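Local coordinates for putative non-ribosomal peptide synthetase (Actinomadura parvosata subsp. kistnae, PDB 6M7L), which carries a condensation-family domain of a putative non-ribosomal peptide synthetase and so probably takes part in peptide assembly independent of the ribosome, at residues A[48-53]-A[394-399]; A[77-82]-A[122-127]; A[153-158]-A[296-301]; A[278-283]-A[448-453]. All coordinates share one frame; numbering follows the deposited sequence.

Contact 1: residues A[48-53]-A[394-399]; sequences VALRLR and LRTSPV
An edge strand added to a mixed five-stranded sheet brings 395-399 alongside 48-53, with Arg51 facing Ser397 and Arg53 facing Arg395 as antiparallel hydrogen-bonded pairs. Arg51 N reaches Ser397 O at 2.7 Å, and Ser397 N returns a bond to Arg51 O at 3.1 Å. Two residues on, Arg53 N lies 3.0 Å from Arg395 O and Arg395 N 2.9 Å from Arg53 O. Between them sits the non-hydrogen-bonded pair Leu52 and Thr396, whose side chains run side by side, CD2 of Leu52 being 3.9 Å from CG2 of Thr396. The OG1 of Thr396 turns back to Leu394 O at 3.1 Å and also bonds Leu391 N.

The strand order shows how the lobes of this condensation fold are laced together: 395-399 leaves the C-terminal half, where the strands before and after it belong to another sheet, and joins the N-terminal sheet beyond 45-53. Leu50 and Leu52 share the face on which helix 155-172 packs. The other face carries Ala49, Arg51, Val399 and the remaining arginines, with helix 110-119 against its apolar part. Arg51 sends CG anti to its backbone N (chi1 -179°), and its NH1 passes 3.7 Å from Val399 CG2; Glu107 and Glu141 hold its charge. Arg53 shares Glu141. NH1 of Arg53 and NH1 of Arg395 stand 4.3 Å apart with the two guanidinium planes 34° apart, a repulsion probably eased by Glu141 on Arg53 and by an acidic side chain on the chain of another protein that salt-bridges Arg395.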
# COMPACT_ATOMS: atom_id res chain seq x y z
N VAL A 48 -10.98 8.45 10.66
CA VAL A 48 -11.20 7.85 9.35
C VAL A 48 -12.66 7.42 9.26
O VAL A 48 -13.19 6.80 10.19
CB VAL A 48 -10.26 6.65 9.10
CG1 VAL A 48 -10.31 5.67 10.27
CG2 VAL A 48 -10.62 5.96 7.79
N ALA A 49 -13.32 7.77 8.16
CA ALA A 49 -14.68 7.35 7.89
C ALA A 49 -14.67 6.38 6.72
O ALA A 49 -14.13 6.68 5.66
CB ALA A 49 -15.58 8.55 7.60
N LEU A 50 -15.26 5.20 6.93
CA LEU A 50 -15.26 4.13 5.94
C LEU A 50 -16.69 3.84 5.50
O LEU A 50 -17.54 3.52 6.34
CB LEU A 50 -14.62 2.86 6.51
CG LEU A 50 -13.13 2.88 6.84
CD1 LEU A 50 -12.71 1.52 7.38
CD2 LEU A 50 -12.31 3.24 5.61
N ARG A 51 -16.94 3.93 4.20
CA ARG A 51 -18.21 3.47 3.65
C ARG A 51 -18.13 1.96 3.45
O ARG A 51 -17.22 1.46 2.79
CB ARG A 51 -18.53 4.17 2.34
CG ARG A 51 -19.85 3.76 1.74
CD ARG A 51 -20.40 4.81 0.79
NE ARG A 51 -21.66 5.36 1.29
CZ ARG A 51 -21.80 6.57 1.81
NH1 ARG A 51 -20.76 7.38 1.91
NH2 ARG A 51 -22.99 6.97 2.24
N LEU A 52 -19.08 1.24 4.04
CA LEU A 52 -19.10 -0.22 4.02
C LEU A 52 -20.41 -0.68 3.38
O LEU A 52 -21.44 -0.74 4.05
CB LEU A 52 -18.95 -0.79 5.43
CG LEU A 52 -17.74 -0.31 6.25
CD1 LEU A 52 -17.85 -0.81 7.68
CD2 LEU A 52 -16.44 -0.78 5.62
N ARG A 53 -20.36 -1.02 2.10
CA ARG A 53 -21.53 -1.54 1.40
C ARG A 53 -21.54 -3.06 1.48
O ARG A 53 -20.55 -3.71 1.12
CB ARG A 53 -21.54 -1.07 -0.06
CG ARG A 53 -21.16 0.39 -0.23
CD ARG A 53 -21.45 0.86 -1.65
NE ARG A 53 -22.75 1.51 -1.76
CZ ARG A 53 -23.49 1.51 -2.87
NH1 ARG A 53 -23.06 0.88 -3.96
NH2 ARG A 53 -24.67 2.12 -2.88
N LEU A 394 -17.03 -6.81 2.60
CA LEU A 394 -17.71 -5.53 2.45
C LEU A 394 -16.98 -4.67 1.43
O LEU A 394 -15.75 -4.62 1.41
CB LEU A 394 -17.77 -4.78 3.79
CG LEU A 394 -18.56 -5.45 4.92
CD1 LEU A 394 -18.24 -4.80 6.26
CD2 LEU A 394 -20.05 -5.40 4.65
N ARG A 395 -17.76 -4.01 0.57
CA ARG A 395 -17.21 -3.03 -0.36
C ARG A 395 -16.79 -1.79 0.43
O ARG A 395 -17.63 -1.05 0.94
CB ARG A 395 -18.26 -2.69 -1.42
CG ARG A 395 -17.80 -1.70 -2.48
CD ARG A 395 -18.81 -1.65 -3.62
NE ARG A 395 -18.84 -2.89 -4.39
CZ ARG A 395 -19.72 -3.16 -5.36
NH1 ARG A 395 -20.66 -2.28 -5.67
NH2 ARG A 395 -19.66 -4.31 -6.00
N THR A 396 -15.48 -1.58 0.55
CA THR A 396 -14.91 -0.56 1.42
C THR A 396 -14.40 0.61 0.60
O THR A 396 -13.69 0.41 -0.39
CB THR A 396 -13.77 -1.14 2.27
OG1 THR A 396 -14.21 -2.34 2.91
CG2 THR A 396 -13.33 -0.13 3.32
N SER A 397 -14.75 1.83 1.01
CA SER A 397 -14.26 3.04 0.36
C SER A 397 -14.24 4.18 1.37
O SER A 397 -15.12 4.24 2.24
CB SER A 397 -15.12 3.43 -0.84
OG SER A 397 -16.46 3.68 -0.46
N PRO A 398 -13.26 5.08 1.29
CA PRO A 398 -13.14 6.14 2.30
C PRO A 398 -14.15 7.26 2.09
O PRO A 398 -14.47 7.64 0.96
CB PRO A 398 -11.71 6.65 2.10
CG PRO A 398 -11.42 6.38 0.67
CD PRO A 398 -12.15 5.11 0.31
N VAL A 399 -14.65 7.78 3.20
CA VAL A 399 -15.57 8.91 3.21
C VAL A 399 -14.78 10.16 3.57
O VAL A 399 -14.12 10.18 4.62
CB VAL A 399 -16.72 8.69 4.20
CG1 VAL A 399 -17.60 9.94 4.30
CG2 VAL A 399 -17.55 7.48 3.80

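Contact 2: residues A[77-82]-A[122-127]; sequences TRFPGS and FDLTGE
Arg78 lays the aliphatic part of its side chain over the backbone of 125-127: CG is 3.4 Å from Thr125 O and CD 3.5 Å from Gly126 C. Its guanidinium continues past the turn, where NE forms a salt bridge with Glu89 on the neighbouring strand. An alanine in place of Arg78 would probably leave Glu89 without this charge partner and uncover the peptides of Thr125 and Gly126.

The next residue anchors the backbones. Phe79 N donates to Leu124 O over 2.8 Å, while the Phe79 ring lies beside the Leu124 side chain, CD1 to CB 4.0 Å. With CG anti to the carbonyl carbon (chi1 -55°), the ring takes the same direction as Leu124. Phe79 O receives the CA-H of Thr125, CA to O 3.3 Å, and accepts a bond from Trp32 NE1 as well.

What shapes the acceptor loop is Asp123. Its OD1 takes Thr125 OG1 at 2.6 Å and Thr125 N at 3.3 Å, both from one face of the carboxylate, and it salt-bridges Arg36. This is an Asx turn superposed on a type I beta turn from Asp123 to Gly126, built on the Phe-Asp-Leu sequence familiar from condensation domains.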
# COMPACT_ATOMS: atom_id res chain seq x y z
N THR A 77 -4.88 2.03 26.54
CA THR A 77 -4.12 2.73 27.56
C THR A 77 -4.89 3.96 28.04
O THR A 77 -5.50 4.67 27.23
CB THR A 77 -2.75 3.15 27.02
OG1 THR A 77 -1.97 1.98 26.71
CG2 THR A 77 -1.99 4.00 28.03
N ARG A 78 -4.86 4.19 29.34
CA ARG A 78 -5.49 5.36 29.94
C ARG A 78 -4.43 6.26 30.56
O ARG A 78 -3.33 5.81 30.90
CB ARG A 78 -6.52 4.94 31.00
CG ARG A 78 -7.85 5.65 30.87
CD ARG A 78 -8.98 4.75 31.33
NE ARG A 78 -8.62 4.04 32.55
CZ ARG A 78 -9.51 3.49 33.37
NH1 ARG A 78 -10.80 3.57 33.11
NH2 ARG A 78 -9.10 2.85 34.46
N PHE A 79 -4.77 7.54 30.70
CA PHE A 79 -3.81 8.57 31.10
C PHE A 79 -4.30 9.34 32.31
O PHE A 79 -4.74 10.50 32.19
CB PHE A 79 -3.52 9.52 29.94
CG PHE A 79 -3.08 8.83 28.69
CD1 PHE A 79 -4.00 8.44 27.73
CD2 PHE A 79 -1.74 8.55 28.48
CE1 PHE A 79 -3.59 7.79 26.58
CE2 PHE A 79 -1.32 7.90 27.33
CZ PHE A 79 -2.25 7.52 26.38
N PRO A 80 -4.24 8.74 33.50
CA PRO A 80 -4.57 9.49 34.72
C PRO A 80 -3.36 10.27 35.22
O PRO A 80 -2.21 9.96 34.92
CB PRO A 80 -4.96 8.38 35.70
CG PRO A 80 -4.12 7.22 35.28
CD PRO A 80 -3.92 7.33 33.78
N GLY A 81 -3.65 11.30 36.00
CA GLY A 81 -2.62 12.14 36.56
C GLY A 81 -3.12 13.56 36.71
O GLY A 81 -4.32 13.80 36.80
N SER A 82 -2.17 14.50 36.74
CA SER A 82 -2.49 15.90 36.97
C SER A 82 -1.50 16.76 36.19
O SER A 82 -0.75 16.28 35.35
CB SER A 82 -2.47 16.22 38.47
OG SER A 82 -2.61 17.61 38.69
N PHE A 122 -12.09 13.77 24.34
CA PHE A 122 -11.78 12.59 25.14
C PHE A 122 -11.44 13.01 26.56
O PHE A 122 -10.75 14.01 26.78
CB PHE A 122 -10.61 11.80 24.55
CG PHE A 122 -10.94 11.06 23.29
CD1 PHE A 122 -10.70 11.64 22.05
CD2 PHE A 122 -11.44 9.77 23.34
CE1 PHE A 122 -10.99 10.95 20.88
CE2 PHE A 122 -11.72 9.08 22.17
CZ PHE A 122 -11.50 9.67 20.94
N ASP A 123 -11.92 12.23 27.53
CA ASP A 123 -11.46 12.33 28.92
C ASP A 123 -10.39 11.26 29.09
O ASP A 123 -10.66 10.15 29.53
CB ASP A 123 -12.61 12.16 29.90
CG ASP A 123 -12.15 12.19 31.35
OD1 ASP A 123 -10.94 12.41 31.59
OD2 ASP A 123 -13.00 11.99 32.24
N LEU A 124 -9.15 11.61 28.73
CA LEU A 124 -8.06 10.65 28.69
C LEU A 124 -7.73 10.06 30.05
O LEU A 124 -7.00 9.06 30.11
CB LEU A 124 -6.81 11.30 28.09
CG LEU A 124 -6.95 11.77 26.64
CD1 LEU A 124 -5.68 12.44 26.16
CD2 LEU A 124 -7.33 10.61 25.74
N THR A 125 -8.24 10.63 31.14
CA THR A 125 -7.99 10.05 32.46
C THR A 125 -8.83 8.81 32.70
O THR A 125 -8.37 7.87 33.35
CB THR A 125 -8.24 11.08 33.56
OG1 THR A 125 -9.62 11.45 33.57
CG2 THR A 125 -7.39 12.32 33.34
N GLY A 126 -10.06 8.78 32.17
CA GLY A 126 -10.93 7.64 32.39
C GLY A 126 -11.54 7.06 31.13
O GLY A 126 -12.65 6.53 31.16
N GLU A 127 -10.82 7.14 30.01
CA GLU A 127 -11.30 6.61 28.74
C GLU A 127 -10.12 6.14 27.91
O GLU A 127 -9.04 6.73 27.95
CB GLU A 127 -12.08 7.66 27.95
CG GLU A 127 -13.54 7.80 28.33
CD GLU A 127 -14.21 8.93 27.56
OE1 GLU A 127 -13.52 9.58 26.75
OE2 GLU A 127 -15.42 9.16 27.77

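Contact 3: residues A[153-158]-A[296-301]; sequences ADEESV and GTRLPR
Arg298, near the end of strand 292-299, meets Glu156 tip to tip. Its NH2 lies 2.6 Å from Glu156 OE2 in a nearly straight bond (175°), and NH1 reaches Glu156 OE1 at 3.3 Å, each oxygen using its syn lone pair. Carboxylate and guanidinium are only 14° from coplanar in this end-on grip. Glu155 widens this into a network: its CB covers one face of the guanidinium, and its OE1 forms a longer salt bridge, 3.5 Å from Arg298 NH2. Ser316 OG bonds NH1.

Pro300 then sets its CB against the Glu156 carboxylate, 3.5 Å from OE2. The Arg301 side chain crosses that of Asp154 at about a right angle, though the carboxylate and guanidinium planes are only 33° apart; NH2 lies 3.0 Å from OD1, in the guanidinium plane and on the syn lone pair. NH1 is held by the carbonyls of Leu308 and Met311. The same Asp154 OD1 accepts from Ser157 N at 2.8 Å and Ser157 OG at 2.6 Å, so one oxygen both caps helix 155-172 and ties it to Arg301.

Asp154 occupies the aspartate place of the family's His-His-x-x-x-Asp-Gly motif, altered here, with Glu155 where the glycine would be and an arginine replacing the second histidine; its salt bridge to an arginine across the two lobes is consistent with the structural role of that aspartate in relatives.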
# COMPACT_ATOMS: atom_id res chain seq x y z
N ALA A 153 -2.32 7.97 18.54
CA ALA A 153 -2.27 7.63 17.12
C ALA A 153 -1.84 8.85 16.33
O ALA A 153 -2.34 9.96 16.57
CB ALA A 153 -3.64 7.14 16.64
N ASP A 154 -0.91 8.65 15.40
CA ASP A 154 -0.47 9.71 14.51
C ASP A 154 -1.18 9.56 13.16
O ASP A 154 -2.12 8.78 13.02
CB ASP A 154 1.06 9.71 14.37
CG ASP A 154 1.60 8.40 13.81
OD1 ASP A 154 0.82 7.47 13.54
OD2 ASP A 154 2.84 8.31 13.64
N GLU A 155 -0.73 10.31 12.16
CA GLU A 155 -1.33 10.23 10.83
C GLU A 155 -1.17 8.83 10.25
O GLU A 155 -2.13 8.23 9.75
CB GLU A 155 -0.73 11.27 9.90
CG GLU A 155 -1.63 11.68 8.74
CD GLU A 155 -0.87 12.32 7.59
OE1 GLU A 155 -0.24 11.58 6.81
OE2 GLU A 155 -0.90 13.56 7.47
N GLU A 156 0.05 8.28 10.32
CA GLU A 156 0.32 6.96 9.78
C GLU A 156 -0.43 5.86 10.52
O GLU A 156 -0.67 4.79 9.95
CB GLU A 156 1.82 6.66 9.83
CG GLU A 156 2.67 7.52 8.89
CD GLU A 156 2.76 8.96 9.35
OE1 GLU A 156 2.78 9.19 10.58
OE2 GLU A 156 2.80 9.86 8.49
N SER A 157 -0.81 6.10 11.79
CA SER A 157 -1.53 5.09 12.55
C SER A 157 -2.93 4.84 12.00
O SER A 157 -3.49 3.76 12.23
CB SER A 157 -1.62 5.49 14.02
OG SER A 157 -0.36 5.41 14.66
N VAL A 158 -3.51 5.80 11.29
CA VAL A 158 -4.84 5.61 10.72
C VAL A 158 -4.83 4.46 9.73
O VAL A 158 -5.72 3.60 9.74
CB VAL A 158 -5.35 6.92 10.08
CG1 VAL A 158 -6.60 6.66 9.26
CG2 VAL A 158 -5.62 7.96 11.15
N GLY A 296 8.00 24.97 9.98
CA GLY A 296 8.24 23.63 10.47
C GLY A 296 7.80 22.60 9.44
O GLY A 296 7.24 22.94 8.39
N THR A 297 8.07 21.34 9.75
CA THR A 297 7.62 20.25 8.91
C THR A 297 7.39 19.04 9.81
O THR A 297 8.13 18.82 10.77
CB THR A 297 8.62 19.92 7.79
OG1 THR A 297 8.05 18.94 6.91
CG2 THR A 297 9.93 19.39 8.36
N ARG A 298 6.34 18.28 9.50
CA ARG A 298 6.04 17.06 10.24
C ARG A 298 6.76 15.89 9.60
O ARG A 298 6.55 15.60 8.41
CB ARG A 298 4.53 16.80 10.30
CG ARG A 298 4.16 15.71 11.30
CD ARG A 298 2.73 15.23 11.11
NE ARG A 298 2.59 14.43 9.90
CZ ARG A 298 2.72 13.11 9.85
NH1 ARG A 298 3.01 12.43 10.96
NH2 ARG A 298 2.57 12.46 8.71
N LEU A 299 7.62 15.24 10.36
CA LEU A 299 8.18 14.00 9.84
C LEU A 299 7.43 12.81 10.41
O LEU A 299 6.99 12.85 11.57
CB LEU A 299 9.66 13.89 10.20
CG LEU A 299 10.56 15.03 9.69
CD1 LEU A 299 11.95 14.92 10.29
CD2 LEU A 299 10.63 15.01 8.18
N PRO A 300 7.24 11.74 9.65
CA PRO A 300 6.56 10.56 10.19
C PRO A 300 7.44 9.79 11.16
O PRO A 300 8.49 10.29 11.57
CB PRO A 300 6.23 9.74 8.94
CG PRO A 300 7.30 10.12 7.97
CD PRO A 300 7.62 11.56 8.23
N ARG A 301 7.02 8.58 11.52
CA ARG A 301 7.84 7.75 12.40
C ARG A 301 9.19 7.47 11.76
O ARG A 301 9.34 7.50 10.53
CB ARG A 301 7.12 6.43 12.70
CG ARG A 301 6.85 5.57 11.48
CD ARG A 301 5.84 4.50 11.81
NE ARG A 301 4.56 5.08 12.22
CZ ARG A 301 3.55 4.39 12.73
NH1 ARG A 301 3.66 3.08 12.91
NH2 ARG A 301 2.43 5.01 13.07

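Contact 4: residues A[278-283]-A[448-453]; sequences AALAML and QRLVAL
Leu283 and Leu453 interlock where helices 272-288 and 440-459 cross. Leu453 pushes its CD2 into the first helix, 3.6 Å from Leu283 CB and 3.8 Å from Met282 CB. In return Leu283, with CG anti to its backbone N (chi1 -179°), reaches out between two neighbours on the second helix: CD2 meets Leu450 CB at 3.6 Å, and CD1 meets Arg449 CG at 3.8 Å, the two side chains crossing at about a right angle. Leu450 also bears on Leu280, its CD1 lying 4.0 Å from Leu280 CD1 and 3.9 Å from Leu280 CA. An alanine at Leu283 would keep the CB contact with Leu453 but would probably open a gap beside Leu450 and leave the Arg449 methylenes without this apolar neighbour.

Behind this first shell the backbones set the spacing. The axes of the two segments pass 9.7 Å apart at 122° between their N-to-C directions, close enough for leucine branches to reach the opposite helix. Phe331 and Ile334 of helix 331-346 pack on Met282, which also touches Val457. Leu465 and Val468 in the C-terminal tail close over Met282, and Val468 over Leu453 as well. On another side Leu251 of strand 246-253 supports Leu450.

With no hydrogen bond or salt bridge between the segments, their mutual orientation probably depends largely on how these mostly apolar side chains fit.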
# COMPACT_ATOMS: atom_id res chain seq x y z
N ALA A 278 12.32 28.07 0.72
CA ALA A 278 12.89 29.40 0.51
C ALA A 278 11.83 30.38 0.03
O ALA A 278 11.74 31.51 0.53
CB ALA A 278 14.05 29.33 -0.48
N ALA A 279 11.00 29.97 -0.93
CA ALA A 279 9.95 30.84 -1.44
C ALA A 279 8.98 31.23 -0.32
O ALA A 279 8.67 32.41 -0.14
CB ALA A 279 9.20 30.16 -2.58
N LEU A 280 8.50 30.24 0.43
CA LEU A 280 7.58 30.52 1.53
C LEU A 280 8.22 31.42 2.57
O LEU A 280 7.56 32.31 3.13
CB LEU A 280 7.11 29.21 2.16
CG LEU A 280 5.96 29.24 3.17
CD1 LEU A 280 4.70 29.80 2.54
CD2 LEU A 280 5.72 27.85 3.72
N ALA A 281 9.51 31.22 2.85
CA ALA A 281 10.21 32.05 3.81
C ALA A 281 10.29 33.50 3.35
O ALA A 281 10.28 34.42 4.18
CB ALA A 281 11.62 31.50 4.06
N MET A 282 10.37 33.73 2.03
CA MET A 282 10.34 35.10 1.52
C MET A 282 8.95 35.71 1.68
O MET A 282 8.82 36.86 2.10
CB MET A 282 10.77 35.12 0.05
CG MET A 282 12.15 34.55 -0.19
SD MET A 282 12.65 34.58 -1.93
CE MET A 282 12.87 36.34 -2.19
N LEU A 283 7.91 34.94 1.35
CA LEU A 283 6.55 35.45 1.43
C LEU A 283 6.19 35.84 2.86
O LEU A 283 5.69 36.94 3.11
CB LEU A 283 5.57 34.41 0.90
CG LEU A 283 4.10 34.82 0.89
CD1 LEU A 283 3.86 35.96 -0.09
CD2 LEU A 283 3.22 33.63 0.55
N GLN A 448 -2.58 32.42 -3.96
CA GLN A 448 -2.23 33.12 -5.19
C GLN A 448 -0.97 33.95 -5.02
O GLN A 448 -0.15 34.04 -5.94
CB GLN A 448 -3.41 33.99 -5.64
CG GLN A 448 -3.11 34.91 -6.81
CD GLN A 448 -2.70 36.30 -6.37
OE1 GLN A 448 -3.28 36.87 -5.44
NE2 GLN A 448 -1.69 36.85 -7.03
N ARG A 449 -0.78 34.54 -3.84
CA ARG A 449 0.42 35.34 -3.59
C ARG A 449 1.67 34.48 -3.59
O ARG A 449 2.73 34.92 -4.05
CB ARG A 449 0.28 36.09 -2.26
CG ARG A 449 1.03 37.41 -2.20
CD ARG A 449 0.08 38.59 -2.07
NE ARG A 449 -0.51 38.68 -0.74
CZ ARG A 449 -1.48 39.53 -0.41
NH1 ARG A 449 -1.95 39.55 0.83
NH2 ARG A 449 -1.98 40.36 -1.31
N LEU A 450 1.57 33.25 -3.08
CA LEU A 450 2.73 32.36 -3.06
C LEU A 450 3.02 31.80 -4.45
O LEU A 450 4.19 31.67 -4.84
CB LEU A 450 2.51 31.22 -2.07
CG LEU A 450 3.66 30.23 -1.97
CD1 LEU A 450 4.87 30.86 -1.30
CD2 LEU A 450 3.23 28.98 -1.23
N VAL A 451 1.97 31.44 -5.20
CA VAL A 451 2.16 30.97 -6.57
C VAL A 451 2.87 32.03 -7.40
O VAL A 451 3.76 31.72 -8.20
CB VAL A 451 0.81 30.58 -7.19
CG1 VAL A 451 0.95 30.31 -8.68
CG2 VAL A 451 0.24 29.36 -6.48
N ALA A 452 2.49 33.30 -7.22
CA ALA A 452 3.19 34.38 -7.90
C ALA A 452 4.66 34.43 -7.49
O ALA A 452 5.55 34.53 -8.34
CB ALA A 452 2.51 35.72 -7.60
N LEU A 453 4.92 34.34 -6.19
CA LEU A 453 6.30 34.36 -5.71
C LEU A 453 7.09 33.17 -6.24
O LEU A 453 8.26 33.32 -6.63
CB LEU A 453 6.32 34.39 -4.18
CG LEU A 453 7.70 34.52 -3.55
CD1 LEU A 453 8.45 35.66 -4.21
CD2 LEU A 453 7.59 34.75 -2.06

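Overall arrangement
Contact 4 alone is buried and apolar, wholly within the C-terminal half. Contacts 1, 2 and 3 are partly buried and rely more on polar bonds: contact 1 uses strand pairing, contact 2 a single backbone hydrogen bond to a loop shaped by an Asx turn, and contact 3 side-chain salt bridges, its centre about 5 Å from that of the chain. Contacts 1 and 3 both join the two halves; helix 155-172, whose start belongs to contact 3, packs against the sheet of contact 1, Val48 CB meeting Val158 CG1 at 3.7 Å. Helix 272-288 leads directly into strand 292-299. Contact 2 is far from contact 4, about 43 Å between centres, but its nearest atoms are about 8 Å from contact 3.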